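PDB 4LSD: irisin, which acts as an exercise-related hormone, thought to promote browning of white adipose tissue, and has a fibronectin type III domain that can dimerise through a continuous intersubunit beta-sheet. Local coordinates for residues A[19-24]-A[70-75]; A[36-41]-A[62-67]. One frame throughout, in Å; residues are numbered along the deposited sequence.

Contact 1. Residues A[19-24]-A[70-75]; sequences AVVSWD and YIVHVQ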
loop_
_atom_site.group_PDB
_atom_site.type_symbol
_atom_site.label_atom_id
_atom_site.label_comp_id
_atom_site.label_asym_id
_atom_site.label_seq_id
_atom_site.Cartn_x
_atom_site.Cartn_y
_atom_site.Cartn_z
ATOM N N ALA A 19 -6.717 7.390 7.466
ATOM C CA ALA A 19 -8.128 7.168 7.174
ATOM C C ALA A 19 -8.290 5.719 6.760
ATOM O O ALA A 19 -7.307 5.045 6.454
ATOM C CB ALA A 19 -8.606 8.090 6.051
ATOM N N VAL A 20 -9.532 5.248 6.766
ATOM C CA VAL A 20 -9.857 3.885 6.371
ATOM C C VAL A 20 -10.887 3.988 5.251
ATOM O O VAL A 20 -11.820 4.784 5.340
ATOM C CB VAL A 20 -10.466 3.072 7.536
ATOM C CG1 VAL A 20 -10.875 1.688 7.033
ATOM C CG2 VAL A 20 -9.458 2.940 8.679
ATOM N N VAL A 21 -10.711 3.191 4.202
ATOM C CA VAL A 21 -11.604 3.192 3.047
ATOM C C VAL A 21 -12.366 1.884 3.012
ATOM O O VAL A 21 -11.775 0.830 3.209
ATOM C CB VAL A 21 -10.801 3.312 1.730
ATOM C CG1 VAL A 21 -11.737 3.311 0.524
ATOM C CG2 VAL A 21 -9.960 4.570 1.755
ATOM N N SER A 22 -13.670 1.946 2.756
ATOM C CA SER A 22 -14.494 0.734 2.696
ATOM C C SER A 22 -15.291 0.730 1.411
ATOM O O SER A 22 -15.504 1.776 0.799
ATOM C CB SER A 22 -15.483 0.673 3.864
ATOM O OG SER A 22 -14.847 0.959 5.091
ATOM N N TRP A 23 -15.758 -0.446 1.018
ATOM C CA TRP A 23 -16.538 -0.562 -0.197
ATOM C C TRP A 23 -17.286 -1.865 -0.196
ATOM O O TRP A 23 -17.139 -2.681 0.714
ATOM C CB TRP A 23 -15.631 -0.518 -1.422
ATOM C CG TRP A 23 -14.644 -1.660 -1.473
ATOM C CD1 TRP A 23 -14.828 -2.900 -2.026
ATOM C CD2 TRP A 23 -13.332 -1.663 -0.916
ATOM N NE1 TRP A 23 -13.705 -3.675 -1.838
ATOM C CE2 TRP A 23 -12.773 -2.938 -1.151
ATOM C CE3 TRP A 23 -12.573 -0.711 -0.223
ATOM C CZ2 TRP A 23 -11.484 -3.281 -0.730
ATOM C CZ3 TRP A 23 -11.293 -1.049 0.197
ATOM C CH2 TRP A 23 -10.765 -2.327 -0.053
ATOM N N ASP A 24 -18.093 -2.048 -1.231
ATOM C CA ASP A 24 -18.855 -3.267 -1.410
ATOM C C ASP A 24 -18.671 -3.622 -2.856
ATOM O O ASP A 24 -18.286 -2.779 -3.671
ATOM C CB ASP A 24 -20.352 -3.071 -1.181
ATOM C CG ASP A 24 -20.667 -2.570 0.185
ATOM O OD1 ASP A 24 -20.229 -3.208 1.165
ATOM O OD2 ASP A 24 -21.368 -1.537 0.266
ATOM N N TYR A 70 -7.710 14.567 -0.516
ATOM C CA TYR A 70 -7.256 13.395 -1.253
ATOM C C TYR A 70 -8.314 12.830 -2.176
ATOM O O TYR A 70 -9.504 13.076 -2.010
ATOM C CB TYR A 70 -6.844 12.297 -0.281
ATOM C CG TYR A 70 -5.534 12.546 0.421
ATOM C CD1 TYR A 70 -4.337 12.076 -0.118
ATOM C CD2 TYR A 70 -5.485 13.245 1.623
ATOM C CE1 TYR A 70 -3.127 12.292 0.523
ATOM C CE2 TYR A 70 -4.278 13.470 2.273
ATOM C CZ TYR A 70 -3.107 12.989 1.717
ATOM O OH TYR A 70 -1.917 13.200 2.362
ATOM N N ILE A 71 -7.863 12.058 -3.150
ATOM C CA ILE A 71 -8.755 11.417 -4.087
ATOM C C ILE A 71 -8.295 9.977 -4.157
ATOM O O ILE A 71 -7.142 9.689 -4.466
ATOM C CB ILE A 71 -8.681 12.046 -5.471
ATOM C CG1 ILE A 71 -8.941 13.547 -5.364
ATOM C CG2 ILE A 71 -9.723 11.403 -6.380
ATOM C CD1 ILE A 71 -8.888 14.257 -6.686
ATOM N N VAL A 72 -9.218 9.079 -3.850
ATOM C CA VAL A 72 -8.951 7.655 -3.820
ATOM C C VAL A 72 -9.878 6.935 -4.775
ATOM O O VAL A 72 -11.057 7.262 -4.855
ATOM C CB VAL A 72 -9.191 7.113 -2.390
ATOM C CG1 VAL A 72 -9.523 5.625 -2.416
ATOM C CG2 VAL A 72 -7.971 7.379 -1.528
ATOM N N HIS A 73 -9.351 5.957 -5.503
ATOM C CA HIS A 73 -10.178 5.163 -6.409
ATOM C C HIS A 73 -9.960 3.714 -6.029
ATOM O O HIS A 73 -8.838 3.303 -5.746
ATOM C CB HIS A 73 -9.776 5.337 -7.877
ATOM C CG HIS A 73 -10.103 6.682 -8.443
ATOM N ND1 HIS A 73 -11.211 6.919 -9.222
ATOM C CD2 HIS A 73 -9.461 7.868 -8.320
ATOM C CE1 HIS A 73 -11.243 8.201 -9.555
ATOM N NE2 HIS A 73 -10.195 8.793 -9.019
ATOM N N VAL A 74 -11.032 2.937 -6.022
ATOM C CA VAL A 74 -10.921 1.533 -5.683
ATOM C C VAL A 74 -11.254 0.717 -6.917
ATOM O O VAL A 74 -12.030 1.146 -7.762
ATOM C CB VAL A 74 -11.894 1.148 -4.552
ATOM C CG1 VAL A 74 -11.643 -0.290 -4.115
ATOM C CG2 VAL A 74 -11.733 2.092 -3.387
ATOM N N GLN A 75 -10.648 -0.457 -7.027
ATOM C CA GLN A 75 -10.884 -1.357 -8.154
ATOM C C GLN A 75 -10.997 -2.769 -7.577
ATOM O O GLN A 75 -10.388 -3.066 -6.554
ATOM C CB GLN A 75 -9.715 -1.296 -9.133
ATOM C CG GLN A 75 -9.748 -2.388 -10.179
ATOM C CD GLN A 75 -8.481 -2.422 -10.997
ATOM O OE1 GLN A 75 -8.513 -2.293 -12.218
ATOM N NE2 GLN A 75 -7.352 -2.589 -10.325
#
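Val74 meets both Val21 and Trp23 in the middle of the fibronectin type III beta-sandwich, where strand 19-24 of one sheet faces strand 69-78 of the other. The evidence for face-to-face sheet packing is geometric: the short strand axes approach to 9.2 Å with their N-to-C directions 39° apart, too far for backbone pairing, and everything across the gap is apolar. From CB, which heads toward strand 19-24, the Val74 side chain forks to two different partners. CG1 lies anti to the backbone N (chi1 -174°), and this puts it over one face of the Trp23 indole, 4.0 Å from the centroid of the six-membered ring and 17° off the normal, a CH-pi contact. Its nearest ring atom is CD2, at the fusion of the two rings. The other methyl, CG2, turns to Val21 and touches its CG1 at 4.1 Å. One step back along each strand's inner face, Val21 extends the layer to Val72. Phe34 also meets the Trp23 ring, and Val9 of strand 9-12 packs on Val21, Trp23 and Val74, so the indole belongs to the buried hydrophobic core. The looser end of the interface is the methyl pair Val21 CG2 and Val72 CG1, 4.3 Å apart.

Contact 2. Residues A[36-41]-A[62-67]; sequences ISQQKK and WDLEED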
loop_
_atom_site.group_PDB
_atom_site.type_symbol
_atom_site.label_atom_id
_atom_site.label_comp_id
_atom_site.label_asym_id
_atom_site.label_seq_id
_atom_site.Cartn_x
_atom_site.Cartn_y
_atom_site.Cartn_z
ATOM N N ILE A 36 -6.074 -0.054 -4.877
ATOM C CA ILE A 36 -6.460 1.314 -4.530
ATOM C C ILE A 36 -5.396 2.309 -5.008
ATOM O O ILE A 36 -4.202 1.994 -5.021
ATOM C CB ILE A 36 -6.659 1.481 -2.995
ATOM C CG1 ILE A 36 -8.078 1.074 -2.597
ATOM C CG2 ILE A 36 -6.421 2.921 -2.576
ATOM C CD1 ILE A 36 -8.406 1.357 -1.136
ATOM N N SER A 37 -5.844 3.497 -5.421
ATOM C CA SER A 37 -4.958 4.574 -5.875
ATOM C C SER A 37 -5.214 5.732 -4.957
ATOM O O SER A 37 -6.361 6.034 -4.630
ATOM C CB SER A 37 -5.285 5.063 -7.286
ATOM O OG SER A 37 -5.161 4.037 -8.243
ATOM N N GLN A 38 -4.143 6.398 -4.562
ATOM C CA GLN A 38 -4.257 7.540 -3.679
ATOM C C GLN A 38 -3.360 8.666 -4.152
ATOM O O GLN A 38 -2.193 8.451 -4.473
ATOM C CB GLN A 38 -3.853 7.146 -2.260
ATOM C CG GLN A 38 -3.661 8.332 -1.321
ATOM C CD GLN A 38 -2.851 7.973 -0.088
ATOM O OE1 GLN A 38 -3.184 7.037 0.647
ATOM N NE2 GLN A 38 -1.779 8.720 0.148
ATOM N N GLN A 39 -3.912 9.866 -4.215
ATOM C CA GLN A 39 -3.133 11.030 -4.596
ATOM C C GLN A 39 -3.821 12.253 -4.024
ATOM O O GLN A 39 -5.036 12.258 -3.831
ATOM C CB GLN A 39 -2.985 11.140 -6.121
ATOM C CG GLN A 39 -4.263 11.074 -6.884
ATOM C CD GLN A 39 -4.046 11.190 -8.386
ATOM O OE1 GLN A 39 -3.618 10.239 -9.047
ATOM N NE2 GLN A 39 -4.338 12.362 -8.930
ATOM N N LYS A 40 -3.037 13.274 -3.706
ATOM C CA LYS A 40 -3.603 14.497 -3.165
ATOM C C LYS A 40 -4.324 15.218 -4.292
ATOM O O LYS A 40 -4.018 15.000 -5.477
ATOM C CB LYS A 40 -2.509 15.413 -2.631
ATOM C CG LYS A 40 -1.688 14.854 -1.500
ATOM C CD LYS A 40 -0.769 15.931 -0.951
ATOM C CE LYS A 40 0.257 15.361 0.008
ATOM N NZ LYS A 40 1.287 16.384 0.349
ATOM N N LYS A 41 -5.270 16.080 -3.918
ATOM C CA LYS A 41 -6.020 16.871 -4.880
ATOM C C LYS A 41 -4.925 17.580 -5.695
ATOM O O LYS A 41 -4.988 17.644 -6.917
ATOM C CB LYS A 41 -6.906 17.883 -4.143
ATOM C CG LYS A 41 -7.809 18.697 -5.040
ATOM C CD LYS A 41 -8.429 19.846 -4.269
ATOM C CE LYS A 41 -9.147 20.813 -5.194
ATOM N NZ LYS A 41 -10.203 20.131 -5.987
ATOM N N TRP A 62 -2.244 5.322 5.630
ATOM C CA TRP A 62 -1.446 5.923 6.679
ATOM C C TRP A 62 -0.552 7.048 6.178
ATOM O O TRP A 62 -0.404 7.255 4.977
ATOM C CB TRP A 62 -0.569 4.845 7.287
ATOM C CG TRP A 62 0.446 4.324 6.295
ATOM C CD1 TRP A 62 1.772 4.652 6.232
ATOM C CD2 TRP A 62 0.201 3.439 5.182
ATOM N NE1 TRP A 62 2.370 4.030 5.154
ATOM C CE2 TRP A 62 1.432 3.283 4.496
ATOM C CE3 TRP A 62 -0.935 2.767 4.702
ATOM C CZ2 TRP A 62 1.555 2.484 3.350
ATOM C CZ3 TRP A 62 -0.810 1.973 3.565
ATOM C CH2 TRP A 62 0.428 1.839 2.904
ATOM N N ASP A 63 0.047 7.765 7.122
ATOM C CA ASP A 63 0.967 8.839 6.805
ATOM C C ASP A 63 0.386 9.858 5.834
ATOM O O ASP A 63 1.069 10.310 4.913
ATOM C CB ASP A 63 2.242 8.225 6.236
ATOM C CG ASP A 63 3.440 9.158 6.315
ATOM O OD1 ASP A 63 3.570 9.891 7.323
ATOM O OD2 ASP A 63 4.268 9.137 5.371
ATOM N N LEU A 64 -0.874 10.220 6.042
ATOM C CA LEU A 64 -1.509 11.203 5.186
ATOM C C LEU A 64 -1.121 12.574 5.690
ATOM O O LEU A 64 -0.698 12.731 6.838
ATOM C CB LEU A 64 -3.027 11.060 5.222
ATOM C CG LEU A 64 -3.599 9.782 4.616
ATOM C CD1 LEU A 64 -5.113 9.899 4.562
ATOM C CD2 LEU A 64 -3.032 9.577 3.207
ATOM N N GLU A 65 -1.275 13.563 4.821
ATOM C CA GLU A 65 -0.966 14.952 5.138
ATOM C C GLU A 65 -2.127 15.563 5.905
ATOM O O GLU A 65 -3.283 15.292 5.589
ATOM C CB GLU A 65 -0.772 15.731 3.846
ATOM C CG GLU A 65 0.651 15.902 3.425
ATOM C CD GLU A 65 1.238 17.161 3.993
ATOM O OE1 GLU A 65 2.433 17.425 3.737
ATOM O OE2 GLU A 65 0.497 17.888 4.692
ATOM N N GLU A 66 -1.824 16.393 6.898
ATOM C CA GLU A 66 -2.872 17.044 7.683
ATOM C C GLU A 66 -3.534 18.143 6.854
ATOM O O GLU A 66 -2.917 18.689 5.936
ATOM C CB GLU A 66 -2.274 17.685 8.932
ATOM C CG GLU A 66 -1.230 18.745 8.596
ATOM C CD GLU A 66 -1.294 19.954 9.509
ATOM O OE1 GLU A 66 -1.084 19.802 10.729
ATOM O OE2 GLU A 66 -1.556 21.064 9.002
ATOM N N ASP A 67 -4.783 18.466 7.189
ATOM C CA ASP A 67 -5.521 19.530 6.510
ATOM C C ASP A 67 -5.296 19.487 5.006
ATOM O O ASP A 67 -5.009 20.509 4.376
ATOM C CB ASP A 67 -5.056 20.870 7.071
ATOM C CG ASP A 67 -5.825 22.041 6.509
ATOM O OD1 ASP A 67 -7.073 21.988 6.533
ATOM O OD2 ASP A 67 -5.181 23.022 6.065
HETATM O O HOH W 1 0.606 9.874 2.334
#
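Leu64 and Glu65, in the link between strands 58-61 and 69-78, meet Gln38 and Lys40 at the end of strand 31-40. The link begins with Trp62, whose O accepts a hydrogen bond from Arg47 and whose ring makes a cation-pi contact with it. The same ring meets Trp62 and packs on Arg47 of the second subunit, so this end of the link lies at the subunit contact; Arg47 is required for dimerization. At Asp63 the carbonyl O takes a hydrogen bond from a water 2.7 Å away, which also receives a weak bond from Gln38 NE2 at 3.4 Å. Leu64 follows, its CD2 coming over the outer end of the Gln38 amide, above the plane but displaced past CD toward OE1 and NE2; Gln38 NE2 is the nearest atom to Leu64 CD2, at 3.4 Å. Glu65 bends at chi2 (-90°), offering its flank to the extended Lys40 chain. Lys40 NZ comes to 3.2 Å from Glu65 CG, and its salt bridge to Glu65 OE1 is long at 3.7 Å, so the ammonium sits beside the methylene instead of meeting the carboxylate squarely. With an alanine here in place of Lys40, the Glu65 carboxylate would probably be left without this cationic mate and its CG without cover on that side. The backbone N-H of Glu65 donates a hydrogen bond to the hydroxyl of Tyr70, five residues on: the tyrosine corner characteristic of fibronectin type III domains.

Of the four segments 19-24 comes first from the N terminus; its loop closes, as contact 1, at strand 69-78. Next in the chain is strand 31-40, in the opposite sheet; its far end meets the 62-67 link, closing contact 2 entirely inside that larger loop. The two are therefore nested and do not cross. Their centres lie 11 Å apart, and each has a strand in one sheet, where 31-40 neighbours 69-78: Ile71 N lies 2.9 Å from Gln39 O, a probable hydrogen bond. The Tyr70 ring also packs on Lys40, CE1 to CG at 3.6 Å. Contact 1 joins the two sheets through the core; contact 2 fastens the connection between them at one end.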